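Local coordinates for protein B-agarase (Agarivorans gilvus, PDB 5Z6P) that hydrolyses agar polysaccharide as a beta-agarase of glycoside hydrolase family 50, at residues Lys289-Thr303 and Met700-Ala712. Residues are numbered along the deposited sequence; the frame is centred on the assembly and turned at random.
Sequences KWSLVDPEGYPYFAT and MQTVVDNPYFVGA
Parallel pairing of Ala302 and Thr303 with Gly711 and Ala712 joins strands 299-305 and 709-714, which is consistent with closure of the (beta/alpha)8 barrel of this glycosidase family between an early strand and a late one. Ala302 is held through both its backbone N and its backbone O: its N donates to Val710 O (2.9 Å), in the carbonyl plane and on a lone pair, while its O receives Ala712 N in a nearly linear approach to the carbonyl (C=O...N 177°).

Between these bonds lies Gly711, whose CA is 3.1 Å from Ala302 O and also sits over the face of the Phe301 ring, 4.0 Å from its centroid in a CH-pi contact. A CB here would be jammed against Ala302 O, so glycine suits the place, and its bare CA can also rest on the ring. CG of Phe301 stands anti to the backbone N, which carries the ring against the 709-711 backbone and on toward helix 689-704. The same ring face takes Val710 O, offset toward the rim, whereas Val703 CG1 and Met700 CE of helix 689-704 meet its edge. Val704 CG2 approaches CZ obliquely at 3.9 Å. A flat, apolar ring thus fills the space between strand and helix, and the bent Met700 chain carries CE on to Thr303 CG2.

The hairpin arm 289-293 extends the contact beyond the parallel pairing. Val710, branched at CB, sets CG1 against Ser291 CA and CG2 against Leu292 CD1 (3.7 Å). Farther out, Pro707 lies across Lys289 at about a right angle, its CB meeting CG of the lysine, whose NZ hydrogen-bonds to Arg762 O. The indole of Trp290 meets Tyr708 rim to rim, planes 42° apart, while NE1 hydrogen-bonds to Asp661 OD1. Beside that indole, Trp290 N donates to Pro707 O at 3.0 Å, with an N-H...O angle of 158°.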
loop_
_atom_site.group_PDB
_atom_site.type_symbol
_atom_site.label_atom_id
_atom_site.label_comp_id
_atom_site.label_asym_id
_atom_site.label_seq_id
_atom_site.Cartn_x
_atom_site.Cartn_y
_atom_site.Cartn_z
ATOM N N LYS A 289 -13.840 22.285 11.800
ATOM C CA LYS A 289 -13.024 21.224 11.212
ATOM C C LYS A 289 -11.922 20.782 12.182
ATOM O O LYS A 289 -11.475 21.551 13.022
ATOM C CB LYS A 289 -12.384 21.674 9.894
ATOM C CG LYS A 289 -13.350 22.129 8.807
ATOM C CD LYS A 289 -12.566 22.750 7.651
ATOM C CE LYS A 289 -13.458 23.255 6.536
ATOM N NZ LYS A 289 -12.660 23.611 5.319
ATOM N N TRP A 290 -11.481 19.541 12.062
ATOM C CA TRP A 290 -10.288 19.134 12.764
ATOM C C TRP A 290 -9.074 19.758 12.112
ATOM O O TRP A 290 -9.043 19.976 10.912
ATOM C CB TRP A 290 -10.158 17.610 12.787
ATOM C CG TRP A 290 -11.018 16.988 13.847
ATOM C CD1 TRP A 290 -12.184 16.299 13.666
ATOM C CD2 TRP A 290 -10.788 17.029 15.259
ATOM N NE1 TRP A 290 -12.685 15.897 14.885
ATOM C CE2 TRP A 290 -11.850 16.334 15.875
ATOM C CE3 TRP A 290 -9.787 17.582 16.060
ATOM C CZ2 TRP A 290 -11.931 16.174 17.257
ATOM C CZ3 TRP A 290 -9.875 17.421 17.431
ATOM C CH2 TRP A 290 -10.942 16.725 18.016
ATOM N N SER A 291 -8.064 20.029 12.912
ATOM C CA SER A 291 -6.850 20.603 12.405
ATOM C C SER A 291 -5.683 20.185 13.272
ATOM O O SER A 291 -5.857 19.881 14.448
ATOM C CB SER A 291 -6.953 22.130 12.368
ATOM O OG SER A 291 -5.793 22.711 11.801
ATOM N N LEU A 292 -4.497 20.171 12.684
ATOM C CA LEU A 292 -3.285 20.232 13.478
ATOM C C LEU A 292 -2.963 21.719 13.743
ATOM O O LEU A 292 -3.434 22.609 13.024
ATOM C CB LEU A 292 -2.128 19.526 12.768
ATOM C CG LEU A 292 -2.168 17.983 12.700
ATOM C CD1 LEU A 292 -1.257 17.422 11.612
ATOM C CD2 LEU A 292 -1.791 17.396 14.034
ATOM N N VAL A 293 -2.177 21.971 14.782
ATOM C CA VAL A 293 -1.674 23.300 15.091
ATOM C C VAL A 293 -0.179 23.172 15.327
ATOM O O VAL A 293 0.234 22.232 16.007
ATOM C CB VAL A 293 -2.372 23.889 16.344
ATOM C CG1 VAL A 293 -1.817 25.249 16.677
ATOM C CG2 VAL A 293 -3.877 23.955 16.143
ATOM N N ASP A 294 0.635 24.078 14.770
ATOM C CA ASP A 294 2.095 23.968 14.899
ATOM C C ASP A 294 2.559 24.522 16.259
ATOM O O ASP A 294 1.754 25.058 17.003
ATOM C CB ASP A 294 2.815 24.621 13.669
ATOM C CG ASP A 294 2.995 26.161 13.761
ATOM O OD1 ASP A 294 2.727 26.787 14.809
ATOM O OD2 ASP A 294 3.454 26.746 12.740
ATOM N N PRO A 295 3.840 24.344 16.619
ATOM C CA PRO A 295 4.262 24.760 17.967
ATOM C C PRO A 295 4.034 26.245 18.298
ATOM O O PRO A 295 3.947 26.601 19.470
ATOM C CB PRO A 295 5.751 24.442 17.974
ATOM C CG PRO A 295 5.893 23.294 17.039
ATOM C CD PRO A 295 4.853 23.500 15.964
ATOM N N GLU A 296 3.923 27.093 17.280
ATOM C CA GLU A 296 3.710 28.516 17.495
ATOM C C GLU A 296 2.264 28.928 17.322
ATOM O O GLU A 296 1.962 30.109 17.326
ATOM C CB GLU A 296 4.580 29.329 16.540
ATOM C CG GLU A 296 6.050 29.367 16.917
ATOM C CD GLU A 296 6.884 30.007 15.838
ATOM O OE1 GLU A 296 6.313 30.326 14.789
ATOM O OE2 GLU A 296 8.103 30.174 16.030
ATOM N N GLY A 297 1.372 27.961 17.158
ATOM C CA GLY A 297 -0.044 28.247 17.084
ATOM C C GLY A 297 -0.631 28.445 15.693
ATOM O O GLY A 297 -1.818 28.667 15.559
ATOM N N TYR A 298 0.183 28.341 14.653
ATOM C CA TYR A 298 -0.335 28.443 13.286
ATOM C C TYR A 298 -1.061 27.187 12.853
ATOM O O TYR A 298 -0.608 26.088 13.117
ATOM C CB TYR A 298 0.798 28.739 12.312
ATOM C CG TYR A 298 1.486 30.041 12.602
ATOM C CD1 TYR A 298 1.038 31.229 12.028
ATOM C CD2 TYR A 298 2.588 30.090 13.442
ATOM C CE1 TYR A 298 1.661 32.420 12.292
ATOM C CE2 TYR A 298 3.226 31.279 13.702
ATOM C CZ TYR A 298 2.755 32.444 13.128
ATOM O OH TYR A 298 3.398 33.623 13.400
ATOM N N PRO A 299 -2.197 27.338 12.176
ATOM C CA PRO A 299 -2.872 26.113 11.746
ATOM C C PRO A 299 -1.984 25.275 10.815
ATOM O O PRO A 299 -1.169 25.815 10.073
ATOM C CB PRO A 299 -4.115 26.625 11.023
ATOM C CG PRO A 299 -4.294 28.015 11.482
ATOM C CD PRO A 299 -2.943 28.547 11.804
ATOM N N TYR A 300 -2.121 23.956 10.891
ATOM C CA TYR A 300 -1.214 23.076 10.178
ATOM C C TYR A 300 -1.955 21.931 9.494
ATOM O O TYR A 300 -2.897 21.357 10.024
ATOM C CB TYR A 300 -0.139 22.557 11.146
ATOM C CG TYR A 300 0.933 21.656 10.546
ATOM C CD1 TYR A 300 2.089 22.190 9.990
ATOM C CD2 TYR A 300 0.799 20.267 10.571
ATOM C CE1 TYR A 300 3.075 21.373 9.454
ATOM C CE2 TYR A 300 1.787 19.438 10.041
ATOM C CZ TYR A 300 2.926 20.002 9.484
ATOM O OH TYR A 300 3.904 19.203 8.970
ATOM N N PHE A 301 -1.523 21.638 8.280
ATOM C CA PHE A 301 -2.017 20.522 7.519
ATOM C C PHE A 301 -0.770 19.790 6.984
ATOM O O PHE A 301 0.138 20.412 6.435
ATOM C CB PHE A 301 -2.945 20.998 6.407
ATOM C CG PHE A 301 -3.671 19.885 5.687
ATOM C CD1 PHE A 301 -4.895 19.416 6.152
ATOM C CD2 PHE A 301 -3.141 19.329 4.523
ATOM C CE1 PHE A 301 -5.572 18.409 5.489
ATOM C CE2 PHE A 301 -3.802 18.317 3.850
ATOM C CZ PHE A 301 -5.022 17.856 4.324
ATOM N N ALA A 302 -0.712 18.478 7.179
ATOM C CA ALA A 302 0.530 17.725 6.920
ATOM C C ALA A 302 0.584 17.098 5.533
ATOM O O ALA A 302 -0.170 16.187 5.240
ATOM C CB ALA A 302 0.722 16.635 7.979
ATOM N N THR A 303 1.492 17.574 4.684
ATOM C CA THR A 303 1.704 16.932 3.387
ATOM C C THR A 303 3.180 16.583 3.236
ATOM O O THR A 303 4.051 17.362 3.619
ATOM C CB THR A 303 1.248 17.823 2.193
ATOM O OG1 THR A 303 1.924 19.088 2.243
ATOM C CG2 THR A 303 -0.269 18.051 2.239
ATOM N N MET A 700 -5.625 14.363 -3.345
ATOM C CA MET A 700 -5.402 15.323 -2.277
ATOM C C MET A 700 -6.572 16.265 -2.011
ATOM O O MET A 700 -6.812 16.617 -0.859
ATOM C CB MET A 700 -4.155 16.130 -2.550
ATOM C CG MET A 700 -2.895 15.331 -2.314
ATOM S SD MET A 700 -2.842 14.681 -0.644
ATOM C CE MET A 700 -2.815 16.220 0.269
ATOM N N GLN A 701 -7.292 16.662 -3.059
ATOM C CA GLN A 701 -8.418 17.586 -2.921
ATOM C C GLN A 701 -9.426 16.989 -1.965
ATOM O O GLN A 701 -10.004 17.642 -1.102
ATOM C CB GLN A 701 -9.083 17.837 -4.279
ATOM C CG GLN A 701 -8.233 18.556 -5.290
ATOM C CD GLN A 701 -8.899 18.664 -6.655
ATOM O OE1 GLN A 701 -9.741 17.847 -7.017
ATOM N NE2 GLN A 701 -8.505 19.670 -7.425
ATOM N N THR A 702 -9.606 15.701 -2.175
ATOM C CA THR A 702 -10.496 14.856 -1.444
ATOM C C THR A 702 -10.163 14.787 0.070
ATOM O O THR A 702 -11.059 14.724 0.930
ATOM C CB THR A 702 -10.460 13.496 -2.159
ATOM O OG1 THR A 702 -11.702 13.218 -2.821
ATOM C CG2 THR A 702 -9.997 12.445 -1.313
ATOM N N VAL A 703 -8.884 14.880 0.404
ATOM C CA VAL A 703 -8.473 14.850 1.804
ATOM C C VAL A 703 -8.598 16.246 2.401
ATOM O O VAL A 703 -9.083 16.406 3.522
ATOM C CB VAL A 703 -7.035 14.324 1.961
ATOM C CG1 VAL A 703 -6.609 14.306 3.432
ATOM C CG2 VAL A 703 -6.905 12.925 1.325
ATOM N N VAL A 704 -8.164 17.251 1.648
ATOM C CA VAL A 704 -8.281 18.634 2.085
ATOM C C VAL A 704 -9.749 18.981 2.340
ATOM O O VAL A 704 -10.049 19.726 3.264
ATOM C CB VAL A 704 -7.671 19.612 1.061
ATOM C CG1 VAL A 704 -7.875 21.042 1.499
ATOM C CG2 VAL A 704 -6.197 19.349 0.922
ATOM N N ASP A 705 -10.647 18.401 1.545
ATOM C CA ASP A 705 -12.080 18.670 1.654
ATOM C C ASP A 705 -12.737 17.919 2.816
ATOM O O ASP A 705 -13.862 18.222 3.191
ATOM C CB ASP A 705 -12.816 18.303 0.362
ATOM C CG ASP A 705 -12.638 19.341 -0.752
ATOM O OD1 ASP A 705 -12.113 20.439 -0.489
ATOM O OD2 ASP A 705 -13.035 19.050 -1.891
ATOM N N ASN A 706 -12.058 16.913 3.353
ATOM C CA ASN A 706 -12.662 16.121 4.419
ATOM C C ASN A 706 -12.317 16.717 5.774
ATOM O O ASN A 706 -11.148 16.821 6.146
ATOM C CB ASN A 706 -12.230 14.651 4.349
ATOM C CG ASN A 706 -13.014 13.780 5.306
ATOM O OD1 ASN A 706 -12.966 13.989 6.518
ATOM N ND2 ASN A 706 -13.752 12.812 4.770
ATOM N N PRO A 707 -13.345 17.090 6.533
ATOM C CA PRO A 707 -13.097 17.854 7.756
ATOM C C PRO A 707 -12.538 17.012 8.916
ATOM O O PRO A 707 -12.291 17.570 9.972
ATOM C CB PRO A 707 -14.482 18.416 8.097
ATOM C CG PRO A 707 -15.432 17.411 7.544
ATOM C CD PRO A 707 -14.784 16.835 6.314
ATOM N N TYR A 708 -12.329 15.715 8.728
ATOM C CA TYR A 708 -11.723 14.916 9.794
ATOM C C TYR A 708 -10.255 14.652 9.544
ATOM O O TYR A 708 -9.561 14.095 10.398
ATOM C CB TYR A 708 -12.475 13.598 9.970
ATOM C CG TYR A 708 -13.903 13.846 10.336
ATOM C CD1 TYR A 708 -14.264 14.047 11.655
ATOM C CD2 TYR A 708 -14.884 13.926 9.358
ATOM C CE1 TYR A 708 -15.571 14.298 12.002
ATOM C CE2 TYR A 708 -16.193 14.180 9.689
ATOM C CZ TYR A 708 -16.531 14.364 11.020
ATOM O OH TYR A 708 -17.829 14.615 11.367
ATOM N N PHE A 709 -9.763 15.071 8.384
ATOM C CA PHE A 709 -8.381 14.784 8.050
ATOM C C PHE A 709 -7.463 15.991 8.168
ATOM O O PHE A 709 -7.822 17.129 7.820
ATOM C CB PHE A 709 -8.305 14.176 6.653
ATOM C CG PHE A 709 -8.520 12.699 6.650
ATOM C CD1 PHE A 709 -9.799 12.175 6.649
ATOM C CD2 PHE A 709 -7.438 11.837 6.683
ATOM C CE1 PHE A 709 -9.997 10.819 6.670
ATOM C CE2 PHE A 709 -7.620 10.486 6.716
ATOM C CZ PHE A 709 -8.898 9.964 6.707
ATOM N N VAL A 710 -6.274 15.728 8.691
ATOM C CA VAL A 710 -5.344 16.792 8.987
ATOM C C VAL A 710 -4.062 16.618 8.184
ATOM O O VAL A 710 -3.101 17.343 8.377
ATOM C CB VAL A 710 -5.034 16.856 10.505
ATOM C CG1 VAL A 710 -6.326 17.175 11.289
ATOM C CG2 VAL A 710 -4.386 15.549 11.012
ATOM N N GLY A 711 -4.061 15.656 7.280
ATOM C CA GLY A 711 -2.891 15.413 6.454
ATOM C C GLY A 711 -2.987 14.175 5.583
ATOM O O GLY A 711 -3.918 13.380 5.726
ATOM N N ALA A 712 -2.030 14.035 4.664
ATOM C CA ALA A 712 -1.901 12.857 3.814
ATOM C C ALA A 712 -0.445 12.678 3.359
ATOM O O ALA A 712 0.195 13.611 2.872
ATOM C CB ALA A 712 -2.851 12.941 2.588
#